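PDB 6CIB: YcaO from Methanopyrus kandleri, which binds adenine nucleotide and magnesium and probably uses ATP to convert a ribosomal peptide backbone amide into a thioamide. Local coordinates for residues 162-165 with 166-170; 4-7 with 8-11; 116-119 with 120-123. All blocks are in the same frame, centred on the assembly; numbering follows the deposited sequence.

Along the chain the contacts come in the order 4-11, 116-123 and 162-170, each local to one continuous stretch. Contact 1 lies on helix 154-177, with its centre about 7 Å from that of the chain; contact 2 belongs to the N-terminal loop before helix 16-25, its centre 18 Å from that of contact 1. These two touch directly, Leu163 CD1 packing 4.1 Å from Phe11 CE2, and both come close to the bound nucleotide. Contact 3 turns the chain between strands 113-118 and 124-128 of the antiparallel sheet; its centre is 19 Å from contact 1 and 26 Å from contact 2. Two contacts border the nucleotide site; the third is a beta-hairpin turn at the sheet's edge.

Contact 1 (162-165 with 166-170); sequences LLEV and VERDS
Arg168 reaches back over one helical turn to Glu164, and its backbone N donates to Glu164 O at 3.0 Å. Along the side chain, CB lies just beyond that carbonyl oxygen and CG comes to 3.2 Å from Glu164 O. CG stands anti to its own carbonyl carbon, and a bend at the next bond (chi2 -93°) turns the chain to run beside Glu164, both side chains pointing the same way. NE then makes a weak bond of 3.4 Å to Glu167 OE2, part of a salt bridge. Beyond it, Glu164 CG lies over one guanidinium face, offset toward the rim and 3.8 Å from Arg168 NH1. The guanidinium and carboxylate planes are 20° apart, and Glu164 OE2 lies 3.9 Å from Arg168 NH2, well out of the guanidinium plane: a long, purely electrostatic pairing. Glu164 OE1 has a firmer partner in Gly147 N. A methionine in place of Arg168 would probably leave Glu164 OE2 and Glu167 OE2, 5.7 Å apart, without the positive charge they share. On the rest of the helix, Leu162 and Val166 pack against helix 313-325, and Asp169 is held by Ser355 and Arg212. This i to i+4 acid-arginine pairing within a salt-bridge network borders the YcaO nucleotide-magnesium site: Glu164 is a known magnesium ligand, although the ion modelled here, about 4 Å from its side chain, is not bound to it.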
ATOM      1  N   LEU A 162      -1.572   0.649   7.585  1.00 27.25           N
ATOM      2  CA  LEU A 162      -2.588  -0.331   7.993  1.00 26.97           C
ATOM      3  C   LEU A 162      -3.579  -0.632   6.870  1.00 25.68           C
ATOM      4  O   LEU A 162      -3.880  -1.797   6.609  1.00 25.48           O
ATOM      5  CB  LEU A 162      -3.325   0.155   9.234  1.00 28.36           C
ATOM      6  CG  LEU A 162      -4.205  -0.816  10.019  1.00 31.37           C
ATOM      7  CD1 LEU A 162      -3.402  -2.008  10.523  1.00 31.61           C
ATOM      8  CD2 LEU A 162      -4.858  -0.076  11.182  1.00 32.24           C
ATOM      9  N   LEU A 163      -4.069   0.419   6.212  1.00 25.04           N
ATOM     10  CA  LEU A 163      -4.911   0.272   5.029  1.00 26.25           C
ATOM     11  C   LEU A 163      -4.235  -0.545   3.930  1.00 27.74           C
ATOM     12  O   LEU A 163      -4.878  -1.401   3.323  1.00 29.65           O
ATOM     13  CB  LEU A 163      -5.401   1.640   4.513  1.00 26.14           C
ATOM     14  CG  LEU A 163      -6.460   2.349   5.399  1.00 25.77           C
ATOM     15  CD1 LEU A 163      -6.799   3.729   4.857  1.00 25.70           C
ATOM     16  CD2 LEU A 163      -7.731   1.521   5.583  1.00 25.13           C
ATOM     17  N   GLU A 164      -2.940  -0.301   3.698  1.00 28.23           N
ATOM     18  CA  GLU A 164      -2.160  -1.098   2.746  1.00 28.13           C
ATOM     19  C   GLU A 164      -2.143  -2.593   3.104  1.00 26.56           C
ATOM     20  O   GLU A 164      -2.316  -3.447   2.226  1.00 26.51           O
ATOM     21  CB  GLU A 164      -0.740  -0.548   2.634  1.00 29.27           C
ATOM     22  CG  GLU A 164       0.133  -1.251   1.615  1.00 30.44           C
ATOM     23  CD  GLU A 164       1.427  -0.503   1.399  1.00 31.92           C
ATOM     24  OE1 GLU A 164       2.435  -0.866   2.037  1.00 30.45           O
ATOM     25  OE2 GLU A 164       1.415   0.478   0.625  1.00 36.10           O
ATOM     26  N   VAL A 165      -1.936  -2.897   4.382  1.00 26.84           N
ATOM     27  CA  VAL A 165      -1.945  -4.288   4.872  1.00 27.59           C
ATOM     28  C   VAL A 165      -3.315  -4.961   4.633  1.00 27.20           C
ATOM     29  O   VAL A 165      -3.373  -6.115   4.192  1.00 27.72           O
ATOM     30  CB  VAL A 165      -1.488  -4.402   6.359  1.00 29.14           C
ATOM     31  CG1 VAL A 165      -1.662  -5.829   6.881  1.00 27.91           C
ATOM     32  CG2 VAL A 165      -0.023  -3.992   6.522  1.00 28.36           C
ATOM     33  N   VAL A 166      -4.404  -4.236   4.901  1.00 26.50           N
ATOM     34  CA  VAL A 166      -5.769  -4.733   4.640  1.00 27.24           C
ATOM     35  C   VAL A 166      -5.966  -4.974   3.141  1.00 27.87           C
ATOM     36  O   VAL A 166      -6.494  -6.012   2.737  1.00 26.37           O
ATOM     37  CB  VAL A 166      -6.849  -3.780   5.206  1.00 28.32           C
ATOM     38  CG1 VAL A 166      -8.260  -4.247   4.847  1.00 29.63           C
ATOM     39  CG2 VAL A 166      -6.704  -3.675   6.716  1.00 26.83           C
ATOM     40  N   GLU A 167      -5.503  -4.021   2.334  1.00 27.00           N
ATOM     41  CA  GLU A 167      -5.574  -4.090   0.878  1.00 28.22           C
ATOM     42  C   GLU A 167      -4.923  -5.366   0.327  1.00 28.29           C
ATOM     43  O   GLU A 167      -5.535  -6.095  -0.469  1.00 28.25           O
ATOM     44  CB  GLU A 167      -4.924  -2.832   0.297  1.00 28.93           C
ATOM     45  CG  GLU A 167      -4.795  -2.792  -1.209  1.00 32.24           C
ATOM     46  CD  GLU A 167      -3.815  -1.729  -1.662  1.00 33.92           C
ATOM     47  OE1 GLU A 167      -4.094  -0.528  -1.457  1.00 35.98           O
ATOM     48  OE2 GLU A 167      -2.769  -2.093  -2.230  1.00 33.92           O
ATOM     49  N   ARG A 168      -3.699  -5.642   0.768  1.00 28.49           N
ATOM     50  CA  ARG A 168      -2.971  -6.828   0.306  1.00 30.61           C
ATOM     51  C   ARG A 168      -3.522  -8.125   0.900  1.00 29.73           C
ATOM     52  O   ARG A 168      -3.409  -9.177   0.280  1.00 29.27           O
ATOM     53  CB  ARG A 168      -1.465  -6.695   0.557  1.00 32.00           C
ATOM     54  CG  ARG A 168      -0.883  -5.377   0.074  1.00 35.63           C
ATOM     55  CD  ARG A 168      -0.332  -5.436  -1.327  1.00 39.08           C
ATOM     56  NE  ARG A 168      -0.096  -4.099  -1.880  1.00 39.46           N
ATOM     57  CZ  ARG A 168       0.946  -3.313  -1.602  1.00 42.06           C
ATOM     58  NH1 ARG A 168       1.887  -3.680  -0.727  1.00 40.87           N
ATOM     59  NH2 ARG A 168       1.030  -2.126  -2.190  1.00 43.31           N
ATOM     60  N   ASP A 169      -4.124  -8.040   2.091  1.00 30.22           N
ATOM     61  CA  ASP A 169      -4.839  -9.182   2.685  1.00 30.01           C
ATOM     62  C   ASP A 169      -6.021  -9.601   1.805  1.00 30.71           C
ATOM     63  O   ASP A 169      -6.169 -10.796   1.503  1.00 30.95           O
ATOM     64  CB  ASP A 169      -5.289  -8.887   4.128  1.00 29.58           C
ATOM     65  CG  ASP A 169      -5.995 -10.079   4.780  1.00 30.83           C
ATOM     66  OD1 ASP A 169      -5.320 -11.022   5.249  1.00 30.92           O
ATOM     67  OD2 ASP A 169      -7.238 -10.064   4.822  1.00 31.10           O
ATOM     68  N   SER A 170      -6.838  -8.621   1.394  1.00 29.92           N
ATOM     69  CA  SER A 170      -7.959  -8.842   0.467  1.00 31.12           C
ATOM     70  C   SER A 170      -7.505  -9.419  -0.870  1.00 31.01           C
ATOM     71  O   SER A 170      -8.060 -10.413  -1.335  1.00 31.09           O
ATOM     72  CB  SER A 170      -8.736  -7.548   0.217  1.00 31.74           C
ATOM     73  OG  SER A 170      -9.545  -7.206   1.320  1.00 34.73           O
TER

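Contact 2 (4-7 with 8-11); sequences IVYD and VEGF
Tyr6 and Glu9 are joined by a short hydrogen bond, Tyr6 OH donating to Glu9 OE1 at 2.5 Å through the syn lone pair of the carboxylate oxygen. A bend at chi2 of Glu9 (84°) turns its carboxylate back to the phenol. Ring and carboxylate planes lie only 17° apart, and OE1 sits at the ring edge, near its plane, 3.3 Å from Tyr6 CE2. Over one face of the same ring sits Val8 CG2, 4.0 Å from the centroid and 30° off the normal, a CH-pi contact. The backbone closes the same loop, with Asp7 CA 3.2 Å from Gly10 O in a CA-H...O contact. Farther along, Ile4 CG2 meets Phe11 CB at 4.3 Å, near the plane of the Phe11 ring at its edge. In the next shell, Glu9 OE2 accepts from Thr66 N and Glu9 O from Arg247 NE. Phe11 is packed by helices 154-177, 241-260 and 313-325. Outermost, the backbones of Val5 and Tyr6 both bond to Arg12, a classic beta bulge. Since Arg12 binds ADP and Glu9 lies beside Gln70, another ADP-binding residue, this bulged N-terminal loop lies close to the nucleotide pocket and probably helps to position Arg12.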
ATOM      1  N   ILE A   4      -8.544  16.260  10.029  1.00 38.62           N
ATOM      2  CA  ILE A   4      -8.257  15.807   8.677  1.00 37.23           C
ATOM      3  C   ILE A   4      -8.765  16.935   7.791  1.00 36.63           C
ATOM      4  O   ILE A   4      -9.972  17.171   7.718  1.00 38.89           O
ATOM      5  CB  ILE A   4      -8.968  14.462   8.354  1.00 36.34           C
ATOM      6  CG1 ILE A   4      -8.471  13.351   9.289  1.00 34.35           C
ATOM      7  CG2 ILE A   4      -8.761  14.065   6.892  1.00 34.94           C
ATOM      8  CD1 ILE A   4      -9.464  12.222   9.508  1.00 35.28           C
ATOM      9  N   VAL A   5      -7.838  17.650   7.160  1.00 34.54           N
ATOM     10  CA  VAL A   5      -8.182  18.782   6.289  1.00 33.45           C
ATOM     11  C   VAL A   5      -8.182  18.358   4.819  1.00 32.24           C
ATOM     12  O   VAL A   5      -8.586  19.115   3.946  1.00 31.30           O
ATOM     13  CB  VAL A   5      -7.251  20.011   6.510  1.00 33.12           C
ATOM     14  CG1 VAL A   5      -7.300  20.487   7.962  1.00 33.59           C
ATOM     15  CG2 VAL A   5      -5.813  19.715   6.083  1.00 34.44           C
ATOM     16  N   TYR A   6      -7.719  17.138   4.558  1.00 32.87           N
ATOM     17  CA  TYR A   6      -7.584  16.632   3.193  1.00 32.74           C
ATOM     18  C   TYR A   6      -7.858  15.140   3.154  1.00 31.92           C
ATOM     19  O   TYR A   6      -7.263  14.363   3.914  1.00 33.64           O
ATOM     20  CB  TYR A   6      -6.191  16.977   2.643  1.00 31.51           C
ATOM     21  CG  TYR A   6      -5.987  16.654   1.184  1.00 32.19           C
ATOM     22  CD1 TYR A   6      -6.385  17.542   0.183  1.00 31.95           C
ATOM     23  CD2 TYR A   6      -5.379  15.451   0.803  1.00 32.96           C
ATOM     24  CE1 TYR A   6      -6.183  17.238  -1.162  1.00 32.69           C
ATOM     25  CE2 TYR A   6      -5.168  15.142  -0.531  1.00 32.07           C
ATOM     26  CZ  TYR A   6      -5.568  16.035  -1.506  1.00 31.86           C
ATOM     27  OH  TYR A   6      -5.351  15.710  -2.821  1.00 30.98           O
ATOM     28  N   ASP A   7      -8.776  14.740   2.279  1.00 32.93           N
ATOM     29  CA  ASP A   7      -9.162  13.334   2.188  1.00 32.17           C
ATOM     30  C   ASP A   7      -9.472  12.877   0.765  1.00 31.92           C
ATOM     31  O   ASP A   7     -10.471  12.203   0.523  1.00 33.10           O
ATOM     32  CB  ASP A   7     -10.300  13.010   3.176  1.00 33.53           C
ATOM     33  CG  ASP A   7     -11.626  13.667   2.806  1.00 35.21           C
ATOM     34  OD1 ASP A   7     -11.658  14.641   2.014  1.00 34.69           O
ATOM     35  OD2 ASP A   7     -12.651  13.178   3.317  1.00 37.64           O
ATOM     36  N   VAL A   8      -8.590  13.226  -0.170  1.00 30.01           N
ATOM     37  CA  VAL A   8      -8.739  12.819  -1.562  1.00 29.23           C
ATOM     38  C   VAL A   8      -8.026  11.452  -1.758  1.00 30.47           C
ATOM     39  O   VAL A   8      -8.688  10.406  -1.750  1.00 28.94           O
ATOM     40  CB  VAL A   8      -8.296  13.948  -2.533  1.00 29.73           C
ATOM     41  CG1 VAL A   8      -8.520  13.560  -3.984  1.00 29.00           C
ATOM     42  CG2 VAL A   8      -9.052  15.242  -2.230  1.00 29.48           C
ATOM     43  N   GLU A   9      -6.695  11.462  -1.872  1.00 29.23           N
ATOM     44  CA  GLU A   9      -5.898  10.238  -2.035  1.00 29.85           C
ATOM     45  C   GLU A   9      -5.637   9.506  -0.723  1.00 29.97           C
ATOM     46  O   GLU A   9      -5.366   8.312  -0.735  1.00 29.26           O
ATOM     47  CB  GLU A   9      -4.543  10.543  -2.695  1.00 29.25           C
ATOM     48  CG  GLU A   9      -4.626  11.043  -4.123  1.00 29.38           C
ATOM     49  CD  GLU A   9      -4.884  12.532  -4.220  1.00 31.15           C
ATOM     50  OE1 GLU A   9      -5.007  13.212  -3.175  1.00 31.52           O
ATOM     51  OE2 GLU A   9      -4.956  13.028  -5.355  1.00 32.74           O
ATOM     52  N   GLY A  10      -5.680  10.239   0.391  1.00 29.91           N
ATOM     53  CA  GLY A  10      -5.465   9.688   1.731  1.00 29.11           C
ATOM     54  C   GLY A  10      -5.896  10.704   2.785  1.00 30.36           C
ATOM     55  O   GLY A  10      -6.319  11.813   2.438  1.00 29.88           O
ATOM     56  N   PHE A  11      -5.780  10.327   4.061  1.00 28.93           N
ATOM     57  CA  PHE A  11      -6.214  11.162   5.190  1.00 28.15           C
ATOM     58  C   PHE A  11      -5.044  11.966   5.744  1.00 28.09           C
ATOM     59  O   PHE A  11      -4.106  11.413   6.325  1.00 28.59           O
ATOM     60  CB  PHE A  11      -6.859  10.301   6.283  1.00 27.40           C
ATOM     61  CG  PHE A  11      -8.001   9.459   5.794  1.00 28.07           C
ATOM     62  CD1 PHE A  11      -9.285  10.008   5.649  1.00 28.46           C
ATOM     63  CD2 PHE A  11      -7.803   8.114   5.474  1.00 27.51           C
ATOM     64  CE1 PHE A  11     -10.340   9.227   5.189  1.00 28.95           C
ATOM     65  CE2 PHE A  11      -8.850   7.331   5.022  1.00 27.54           C
ATOM     66  CZ  PHE A  11     -10.120   7.882   4.882  1.00 29.18           C
TER

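Contact 3 (116-119 with 120-123); sequences GVDL and TTRE
Asp118 OD1 accepts two backbone N-H groups of the turn that follows it, from Thr120 N at 2.9 Å and Thr121 N at 3.2 Å. The carboxylate is carried there by a first torsion that sets CG opposite the backbone N (chi1 -172°), with CB already directed at the turn. The donors approach differently: Thr120 N arrives nearly end-on to the C-O bond, whereas Thr121 N lies above the carboxylate, 63° out of its plane. The bond to Thr120 N defines an Asx turn. The backbone of the same residue completes the reversal, Asp118 N donating to Glu123 O at 2.9 Å in a nearly straight bond, and Asp118 O accepting a weak one from Arg122 N at 2.7 Å. Arg122 is in the left-handed helical region, the conformation that lets the chain turn back.

The two threonines differ in rotamer. Thr120 keeps OG1 beside its backbone N, and a water 2.7 Å from both Thr120 OG1 and Asp118 OD1 bridges the pair. In Thr121, chi1 of 61° puts OG1 between backbone N and carbonyl carbon, within 3.2 Å of Asp118 CG. From there OG1 accepts a weak bond of 3.4 Å from Glu123 N, a loose ST turn, and binds a second water at 2.6 Å; that water donates only weakly to Asp118 OD2. Leu119 turns away and packs on strand 332-336 and helix 313-325. With one oxygen, Asp118 satisfies two backbone N-H groups of the hairpin turn between strands 113-118 and 124-128, and its negative charge is probably stabilised by these donors and a water.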
ATOM      1  N   GLY A 116       8.882  -2.849  18.523  1.00 36.67           N
ATOM      2  CA  GLY A 116       7.641  -2.225  18.086  1.00 37.30           C
ATOM      3  C   GLY A 116       6.668  -2.021  19.233  1.00 37.14           C
ATOM      4  O   GLY A 116       7.007  -2.254  20.398  1.00 36.45           O
ATOM      5  N   VAL A 117       5.464  -1.561  18.901  1.00 37.12           N
ATOM      6  CA  VAL A 117       4.374  -1.435  19.876  1.00 37.63           C
ATOM      7  C   VAL A 117       3.154  -2.213  19.372  1.00 36.93           C
ATOM      8  O   VAL A 117       2.755  -2.075  18.209  1.00 34.77           O
ATOM      9  CB  VAL A 117       3.982   0.043  20.166  1.00 37.93           C
ATOM     10  CG1 VAL A 117       3.114   0.130  21.417  1.00 37.03           C
ATOM     11  CG2 VAL A 117       5.212   0.924  20.363  1.00 39.75           C
ATOM     12  N   ASP A 118       2.585  -3.044  20.246  1.00 36.22           N
ATOM     13  CA  ASP A 118       1.283  -3.682  20.006  1.00 34.61           C
ATOM     14  C   ASP A 118       0.224  -2.596  20.144  1.00 35.25           C
ATOM     15  O   ASP A 118       0.033  -2.045  21.234  1.00 33.61           O
ATOM     16  CB  ASP A 118       1.051  -4.799  21.038  1.00 35.85           C
ATOM     17  CG  ASP A 118      -0.182  -5.646  20.751  1.00 34.60           C
ATOM     18  OD1 ASP A 118      -1.250  -5.103  20.394  1.00 36.92           O
ATOM     19  OD2 ASP A 118      -0.087  -6.878  20.914  1.00 35.74           O
ATOM     20  N   LEU A 119      -0.461  -2.281  19.045  1.00 33.21           N
ATOM     21  CA  LEU A 119      -1.411  -1.161  19.047  1.00 33.37           C
ATOM     22  C   LEU A 119      -2.739  -1.464  19.760  1.00 34.17           C
ATOM     23  O   LEU A 119      -3.530  -0.549  20.016  1.00 34.68           O
ATOM     24  CB  LEU A 119      -1.613  -0.602  17.629  1.00 32.89           C
ATOM     25  CG  LEU A 119      -0.398   0.057  16.931  1.00 31.74           C
ATOM     26  CD1 LEU A 119      -0.840   0.744  15.649  1.00 30.89           C
ATOM     27  CD2 LEU A 119       0.326   1.060  17.827  1.00 30.65           C
ATOM     28  N   THR A 120      -2.974  -2.736  20.082  1.00 34.00           N
ATOM     29  CA  THR A 120      -4.129  -3.131  20.900  1.00 35.01           C
ATOM     30  C   THR A 120      -3.811  -2.941  22.385  1.00 35.80           C
ATOM     31  O   THR A 120      -4.520  -2.224  23.094  1.00 35.37           O
ATOM     32  CB  THR A 120      -4.546  -4.596  20.626  1.00 35.77           C
ATOM     33  OG1 THR A 120      -4.876  -4.741  19.242  1.00 34.87           O
ATOM     34  CG2 THR A 120      -5.750  -5.012  21.476  1.00 35.04           C
ATOM     35  N   THR A 121      -2.730  -3.571  22.835  1.00 36.19           N
ATOM     36  CA  THR A 121      -2.408  -3.634  24.255  1.00 38.44           C
ATOM     37  C   THR A 121      -1.526  -2.475  24.733  1.00 39.14           C
ATOM     38  O   THR A 121      -1.413  -2.243  25.939  1.00 37.39           O
ATOM     39  CB  THR A 121      -1.741  -4.970  24.609  1.00 37.57           C
ATOM     40  OG1 THR A 121      -0.520  -5.096  23.874  1.00 37.81           O
ATOM     41  CG2 THR A 121      -2.653  -6.136  24.266  1.00 36.88           C
ATOM     42  N   ARG A 122      -0.922  -1.756  23.782  1.00 39.77           N
ATOM     43  CA  ARG A 122       0.089  -0.699  24.044  1.00 42.81           C
ATOM     44  C   ARG A 122       1.375  -1.217  24.734  1.00 41.87           C
ATOM     45  O   ARG A 122       2.161  -0.435  25.271  1.00 43.81           O
ATOM     46  CB  ARG A 122      -0.515   0.523  24.773  1.00 45.90           C
ATOM     47  CG  ARG A 122      -1.552   1.290  23.965  1.00 52.87           C
ATOM     48  CD  ARG A 122      -2.378   2.211  24.851  1.00 60.55           C
ATOM     49  NE  ARG A 122      -3.809   2.126  24.528  1.00 69.06           N
ATOM     50  CZ  ARG A 122      -4.813   2.455  25.348  1.00 72.78           C
ATOM     51  NH1 ARG A 122      -4.581   2.913  26.576  1.00 75.55           N
ATOM     52  NH2 ARG A 122      -6.069   2.320  24.935  1.00 72.92           N
ATOM     53  N   GLU A 123       1.574  -2.534  24.704  1.00 41.24           N
ATOM     54  CA  GLU A 123       2.766  -3.181  25.237  1.00 42.20           C
ATOM     55  C   GLU A 123       3.853  -3.271  24.162  1.00 42.91           C
ATOM     56  O   GLU A 123       3.530  -3.420  22.974  1.00 42.76           O
ATOM     57  CB  GLU A 123       2.439  -4.597  25.722  1.00 44.82           C
ATOM     58  CG  GLU A 123       1.600  -4.693  26.992  1.00 49.47           C
ATOM     59  CD  GLU A 123       2.248  -4.030  28.193  1.00 53.00           C
ATOM     60  OE1 GLU A 123       3.452  -4.268  28.446  1.00 58.26           O
ATOM     61  OE2 GLU A 123       1.546  -3.266  28.885  1.00 55.26           O
TER
HETATM   62  O   HOH W   1      -2.752  -6.178  18.365  1.00 29.91           O
HETATM   63  O   HOH W   2       0.741  -7.334  24.204  1.00 41.73           O